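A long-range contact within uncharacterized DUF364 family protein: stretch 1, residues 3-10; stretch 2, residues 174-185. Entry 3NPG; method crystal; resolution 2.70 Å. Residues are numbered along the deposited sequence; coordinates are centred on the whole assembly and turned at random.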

ATOM      1  N   ASN A   3     -24.687  -9.596  11.353  1.00 33.26           N
ATOM      2  CA  ASN A   3     -25.373  -9.706  12.644  1.00 33.67           C
ATOM      3  C   ASN A   3     -24.580 -10.493  13.702  1.00 37.88           C
ATOM      4  O   ASN A   3     -24.955 -10.491  14.881  1.00 38.78           O
ATOM      5  CB  ASN A   3     -26.763 -10.305  12.458  1.00 36.29           C
ATOM      6  N   GLY A   4     -23.511 -11.166  13.275  1.00 33.14           N
ATOM      7  CA  GLY A   4     -22.670 -11.956  14.171  1.00 32.77           C
ATOM      8  C   GLY A   4     -21.630 -11.136  14.909  1.00 35.26           C
ATOM      9  O   GLY A   4     -21.025 -11.618  15.874  1.00 35.17           O
HETATM   10  N   MSE A   5     -21.408  -9.884  14.450  1.00 29.67           N
HETATM   11  CA  MSE A   5     -20.428  -8.970  15.024  1.00 27.53           C
HETATM   12  C   MSE A   5     -20.786  -8.580  16.430  1.00 30.92           C
HETATM   13  O   MSE A   5     -21.964  -8.404  16.737  1.00 31.06           O
HETATM   14  CB  MSE A   5     -20.343  -7.686  14.184  1.00 29.02           C
HETATM   15  CG  MSE A   5     -19.749  -7.874  12.821  1.00 35.66           C
HETATM   16 SE   MSE A   5     -19.400  -6.147  11.997  0.75 42.70          SE
HETATM   17  CE  MSE A   5     -17.778  -5.738  12.854  1.00 38.89           C
ATOM     18  N   LEU A   6     -19.766  -8.289  17.254  1.00 26.88           N
ATOM     19  CA  LEU A   6     -19.962  -7.632  18.538  1.00 26.33           C
ATOM     20  C   LEU A   6     -20.536  -6.222  18.273  1.00 30.50           C
ATOM     21  O   LEU A   6     -21.378  -5.744  19.032  1.00 30.39           O
ATOM     22  CB  LEU A   6     -18.619  -7.529  19.284  1.00 25.74           C
ATOM     23  CG  LEU A   6     -18.631  -6.796  20.636  1.00 29.70           C
ATOM     24  CD1 LEU A   6     -19.550  -7.475  21.619  1.00 29.98           C
ATOM     25  CD2 LEU A   6     -17.233  -6.694  21.205  1.00 31.50           C
ATOM     26  N   LEU A   7     -20.133  -5.608  17.136  1.00 26.57           N
ATOM     27  CA  LEU A   7     -20.598  -4.285  16.708  1.00 26.01           C
ATOM     28  C   LEU A   7     -22.102  -4.301  16.367  1.00 31.60           C
ATOM     29  O   LEU A   7     -22.765  -3.272  16.470  1.00 31.90           O
ATOM     30  CB  LEU A   7     -19.773  -3.822  15.494  1.00 25.40           C
ATOM     31  CG  LEU A   7     -19.698  -2.327  15.234  1.00 29.00           C
ATOM     32  CD1 LEU A   7     -19.366  -1.563  16.502  1.00 29.27           C
ATOM     33  CD2 LEU A   7     -18.689  -2.030  14.168  1.00 29.71           C
ATOM     34  N   SER A   8     -22.639  -5.480  15.998  1.00 28.91           N
ATOM     35  CA  SER A   8     -24.064  -5.632  15.701  1.00 29.16           C
ATOM     36  C   SER A   8     -24.874  -5.628  16.995  1.00 33.07           C
ATOM     37  O   SER A   8     -26.029  -5.209  16.997  1.00 33.19           O
ATOM     38  CB  SER A   8     -24.310  -6.920  14.933  1.00 33.31           C
ATOM     39  OG  SER A   8     -25.508  -6.847  14.184  1.00 45.16           O
ATOM     40  N   ARG A   9     -24.260  -6.083  18.100  1.00 29.76           N
ATOM     41  CA  ARG A   9     -24.912  -6.109  19.411  1.00 29.71           C
ATOM     42  C   ARG A   9     -24.806  -4.751  20.093  1.00 33.36           C
ATOM     43  O   ARG A   9     -25.740  -4.336  20.786  1.00 34.25           O
ATOM     44  CB  ARG A   9     -24.319  -7.218  20.295  1.00 28.32           C
ATOM     45  CG  ARG A   9     -24.503  -8.621  19.705  1.00 36.59           C
ATOM     46  CD  ARG A   9     -24.114  -9.727  20.677  1.00 43.43           C
ATOM     47  NE  ARG A   9     -22.665  -9.815  20.878  1.00 47.69           N
ATOM     48  CZ  ARG A   9     -21.842 -10.508  20.093  1.00 58.59           C
ATOM     49  NH1 ARG A   9     -22.310 -11.145  19.024  1.00 41.42           N
ATOM     50  NH2 ARG A   9     -20.543 -10.543  20.352  1.00 48.03           N
ATOM     51  N   ILE A  10     -23.675  -4.032  19.866  1.00 28.14           N
ATOM     52  CA  ILE A  10     -23.458  -2.688  20.423  1.00 26.78           C
ATOM     53  C   ILE A  10     -24.437  -1.680  19.810  1.00 29.71           C
ATOM     54  O   ILE A  10     -25.009  -0.866  20.537  1.00 29.81           O
ATOM     55  CB  ILE A  10     -21.967  -2.238  20.269  1.00 28.82           C
ATOM     56  CG1 ILE A  10     -21.020  -3.175  21.075  1.00 29.03           C
ATOM     57  CG2 ILE A  10     -21.783  -0.763  20.694  1.00 28.93           C
ATOM     58  CD1 ILE A  10     -19.536  -3.036  20.736  1.00 34.71           C
ATOM     59  N   CYS A 174      -9.875  -1.110  15.989  1.00 22.57           N
ATOM     60  CA  CYS A 174     -10.274  -2.509  15.800  1.00 22.70           C
ATOM     61  C   CYS A 174     -11.809  -2.636  15.828  1.00 26.06           C
ATOM     62  O   CYS A 174     -12.356  -3.651  15.399  1.00 24.50           O
ATOM     63  CB  CYS A 174      -9.609  -3.419  16.837  1.00 23.33           C
ATOM     64  SG  CYS A 174     -10.112  -3.100  18.548  1.00 27.12           S
ATOM     65  N   ILE A 175     -12.495  -1.571  16.283  1.00 24.44           N
ATOM     66  CA  ILE A 175     -13.955  -1.508  16.302  1.00 25.22           C
ATOM     67  C   ILE A 175     -14.495  -1.193  14.881  1.00 31.29           C
ATOM     68  O   ILE A 175     -15.445  -1.832  14.433  1.00 31.88           O
ATOM     69  CB  ILE A 175     -14.442  -0.475  17.364  1.00 28.11           C
ATOM     70  CG1 ILE A 175     -13.972  -0.879  18.793  1.00 28.52           C
ATOM     71  CG2 ILE A 175     -15.966  -0.301  17.309  1.00 29.37           C
ATOM     72  CD1 ILE A 175     -14.154   0.231  19.879  1.00 34.46           C
ATOM     73  N   VAL A 176     -13.839  -0.255  14.158  1.00 27.83           N
ATOM     74  CA  VAL A 176     -14.270   0.129  12.811  1.00 27.96           C
ATOM     75  C   VAL A 176     -13.911  -0.904  11.722  1.00 32.05           C
ATOM     76  O   VAL A 176     -14.682  -1.071  10.776  1.00 32.86           O
ATOM     77  CB  VAL A 176     -13.864   1.588  12.411  1.00 32.02           C
ATOM     78  CG1 VAL A 176     -14.808   2.606  13.024  1.00 31.64           C
ATOM     79  CG2 VAL A 176     -12.425   1.894  12.792  1.00 31.86           C
ATOM     80  N   ASN A 177     -12.762  -1.614  11.865  1.00 27.28           N
ATOM     81  CA  ASN A 177     -12.326  -2.591  10.843  1.00 26.87           C
ATOM     82  C   ASN A 177     -12.870  -4.039  11.052  1.00 30.37           C
ATOM     83  O   ASN A 177     -12.798  -4.860  10.136  1.00 30.68           O
ATOM     84  CB  ASN A 177     -10.796  -2.579  10.666  1.00 25.95           C
ATOM     85  CG  ASN A 177     -10.017  -2.954  11.903  1.00 43.40           C
ATOM     86  OD1 ASN A 177     -10.502  -3.661  12.790  1.00 37.26           O
ATOM     87  ND2 ASN A 177      -8.757  -2.550  11.947  1.00 33.68           N
ATOM     88  N   GLY A 178     -13.398  -4.320  12.242  1.00 25.86           N
ATOM     89  CA  GLY A 178     -14.028  -5.605  12.542  1.00 25.51           C
ATOM     90  C   GLY A 178     -13.105  -6.670  13.096  1.00 28.69           C
ATOM     91  O   GLY A 178     -13.481  -7.841  13.160  1.00 29.43           O
ATOM     92  N   THR A 179     -11.909  -6.274  13.545  1.00 23.54           N
ATOM     93  CA  THR A 179     -10.930  -7.226  14.086  1.00 22.60           C
ATOM     94  C   THR A 179     -11.130  -7.512  15.591  1.00 25.67           C
ATOM     95  O   THR A 179     -10.538  -8.460  16.114  1.00 25.68           O
ATOM     96  CB  THR A 179      -9.492  -6.764  13.770  1.00 23.66           C
ATOM     97  OG1 THR A 179      -9.292  -5.446  14.278  1.00 19.23           O
ATOM     98  CG2 THR A 179      -9.188  -6.796  12.294  1.00 19.26           C
ATOM     99  N   LEU A 180     -11.967  -6.699  16.280  1.00 21.42           N
ATOM    100  CA  LEU A 180     -12.195  -6.832  17.725  1.00 21.56           C
ATOM    101  C   LEU A 180     -12.726  -8.217  18.124  1.00 27.45           C
ATOM    102  O   LEU A 180     -12.270  -8.784  19.128  1.00 27.62           O
ATOM    103  CB  LEU A 180     -13.125  -5.711  18.244  1.00 21.16           C
ATOM    104  CG  LEU A 180     -13.435  -5.721  19.772  1.00 25.95           C
ATOM    105  CD1 LEU A 180     -12.155  -5.650  20.605  1.00 26.00           C
ATOM    106  CD2 LEU A 180     -14.350  -4.584  20.144  1.00 27.83           C
ATOM    107  N   ASP A 181     -13.672  -8.771  17.332  1.00 24.62           N
ATOM    108  CA  ASP A 181     -14.262 -10.095  17.600  1.00 24.52           C
ATOM    109  C   ASP A 181     -13.204 -11.199  17.627  1.00 26.99           C
ATOM    110  O   ASP A 181     -13.246 -12.067  18.502  1.00 27.94           O
ATOM    111  CB  ASP A 181     -15.354 -10.422  16.575  1.00 26.72           C
ATOM    112  CG  ASP A 181     -16.627  -9.618  16.758  1.00 37.48           C
ATOM    113  OD1 ASP A 181     -16.594  -8.392  16.515  1.00 37.33           O
ATOM    114  OD2 ASP A 181     -17.662 -10.222  17.063  1.00 44.99           O
HETATM  115  N   MSE A 182     -12.240 -11.152  16.682  1.00 21.84           N
HETATM  116  CA  MSE A 182     -11.144 -12.128  16.603  1.00 21.57           C
HETATM  117  C   MSE A 182     -10.154 -11.942  17.767  1.00 27.36           C
HETATM  118  O   MSE A 182      -9.787 -12.923  18.421  1.00 28.29           O
HETATM  119  CB  MSE A 182     -10.418 -12.014  15.241  1.00 23.27           C
HETATM  120  CG  MSE A 182      -9.276 -13.034  15.053  1.00 29.85           C
HETATM  121 SE   MSE A 182      -7.562 -12.410  15.736  0.75 36.74          SE
HETATM  122  CE  MSE A 182      -7.312 -10.871  14.591  1.00 32.63           C
ATOM    123  N   ILE A 183      -9.735 -10.677  18.028  1.00 23.78           N
ATOM    124  CA  ILE A 183      -8.792 -10.339  19.101  1.00 23.57           C
ATOM    125  C   ILE A 183      -9.255 -10.896  20.449  1.00 29.40           C
ATOM    126  O   ILE A 183      -8.467 -11.529  21.155  1.00 30.39           O
ATOM    127  CB  ILE A 183      -8.534  -8.797  19.151  1.00 25.73           C
ATOM    128  CG1 ILE A 183      -7.736  -8.336  17.909  1.00 25.46           C
ATOM    129  CG2 ILE A 183      -7.820  -8.385  20.464  1.00 25.94           C
ATOM    130  CD1 ILE A 183      -7.834  -6.834  17.615  1.00 28.14           C
ATOM    131  N   LEU A 184     -10.546 -10.712  20.780  1.00 26.09           N
ATOM    132  CA  LEU A 184     -11.113 -11.208  22.040  1.00 26.01           C
ATOM    133  C   LEU A 184     -11.205 -12.731  22.068  1.00 30.58           C
ATOM    134  O   LEU A 184     -10.926 -13.339  23.097  1.00 31.06           O
ATOM    135  CB  LEU A 184     -12.489 -10.573  22.307  1.00 25.78           C
ATOM    136  CG  LEU A 184     -12.482  -9.058  22.556  1.00 29.64           C
ATOM    137  CD1 LEU A 184     -13.884  -8.524  22.669  1.00 29.89           C
ATOM    138  CD2 LEU A 184     -11.679  -8.708  23.803  1.00 31.77           C
ATOM    139  N   ASP A 185     -11.558 -13.351  20.928  1.00 28.08           N
ATOM    140  CA  ASP A 185     -11.645 -14.811  20.824  1.00 29.11           C
ATOM    141  C   ASP A 185     -10.270 -15.464  21.026  1.00 33.02           C
ATOM    142  O   ASP A 185     -10.180 -16.522  21.660  1.00 33.75           O
ATOM    143  CB  ASP A 185     -12.245 -15.222  19.463  1.00 31.61           C
ATOM    144  CG  ASP A 185     -12.090 -16.707  19.128  1.00 49.46           C
ATOM    145  OD1 ASP A 185     -12.493 -17.554  19.964  1.00 52.17           O
ATOM    146  OD2 ASP A 185     -11.601 -17.019  18.012  1.00 56.12           O
TER
HETATM  147  O   HOH W   1     -16.985  -5.654  15.996  1.00 19.46           O

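The contact joins two stretches whose touching residues are at least 168 apart in sequence. It is small, burying 349 Å² over both sides, and it combines one polar anchor with a set of apolar fits.

The anchor is D181. Its CA-to-CB bond points toward stretch 1, and the carboxylate reaches the backbone of L6. The backbone N of L6 donates to D181 OD2 at 2.9 Å. A weak second bond runs from L6 N to D181 OD1 at 3.3 Å, so the one amide is held by both oxygens. Amides at the start of a helix have no carbonyl of a preceding turn to bond, and a short acidic side chain suits such a site. Water 1 extends the arrangement: it donates to D181 OD1 at 2.8 Å and accepts a weak bond from L7 N at 3.3 Å. R9 adds a positive charge nearby, but R9 NH2 lies 4.4 Å from D181 OD2, beyond a salt bridge. R9 also makes a weak bond within its own stretch, from R9 NH1 to G4 O at 3.4 Å.

L6 supplies the main bump. Its CA-to-CB bond points toward stretch 2, with chi1 t and chi2 p, and it is buried. Its CD2 meets two leucines one helical turn apart: L6 CD2 is 3.7 Å from L180 CD2 and 4.1 Å from L184 CD1. The CA-to-CB bonds of L180 and L184 both point toward stretch 1. The base of L6 is also close to the anchor, with L6 CB 3.5 Å from D181 OD1.

L7 fits against the other helical segment. Its CD1 packs 3.7 Å from I175 CG2, while its CD2 lies 3.3 Å from I175 O. The branched ends of L7 thus touch both side chain and backbone of I175. The CA-to-CB bond of I175 points sideways, yet its CG2 still gives L7 an apolar surface.

Selenomethionine M5 fills a hollow at G178. Its CB leaves sideways, but the long side chain, with rotamers m, t and p, carries its end nearer. M5 CE comes to 3.8 Å from G178 CA. G178 is the first residue after the weakly bonded helix to leave helical phi/psi, and its phi is positive. A CB here would be jammed against the carbonyl O of N177, which by itself calls for glycine. It would also sit 3.5 Å from M5 CE, a tight approach, so the bare backbone leaves room for the methyl.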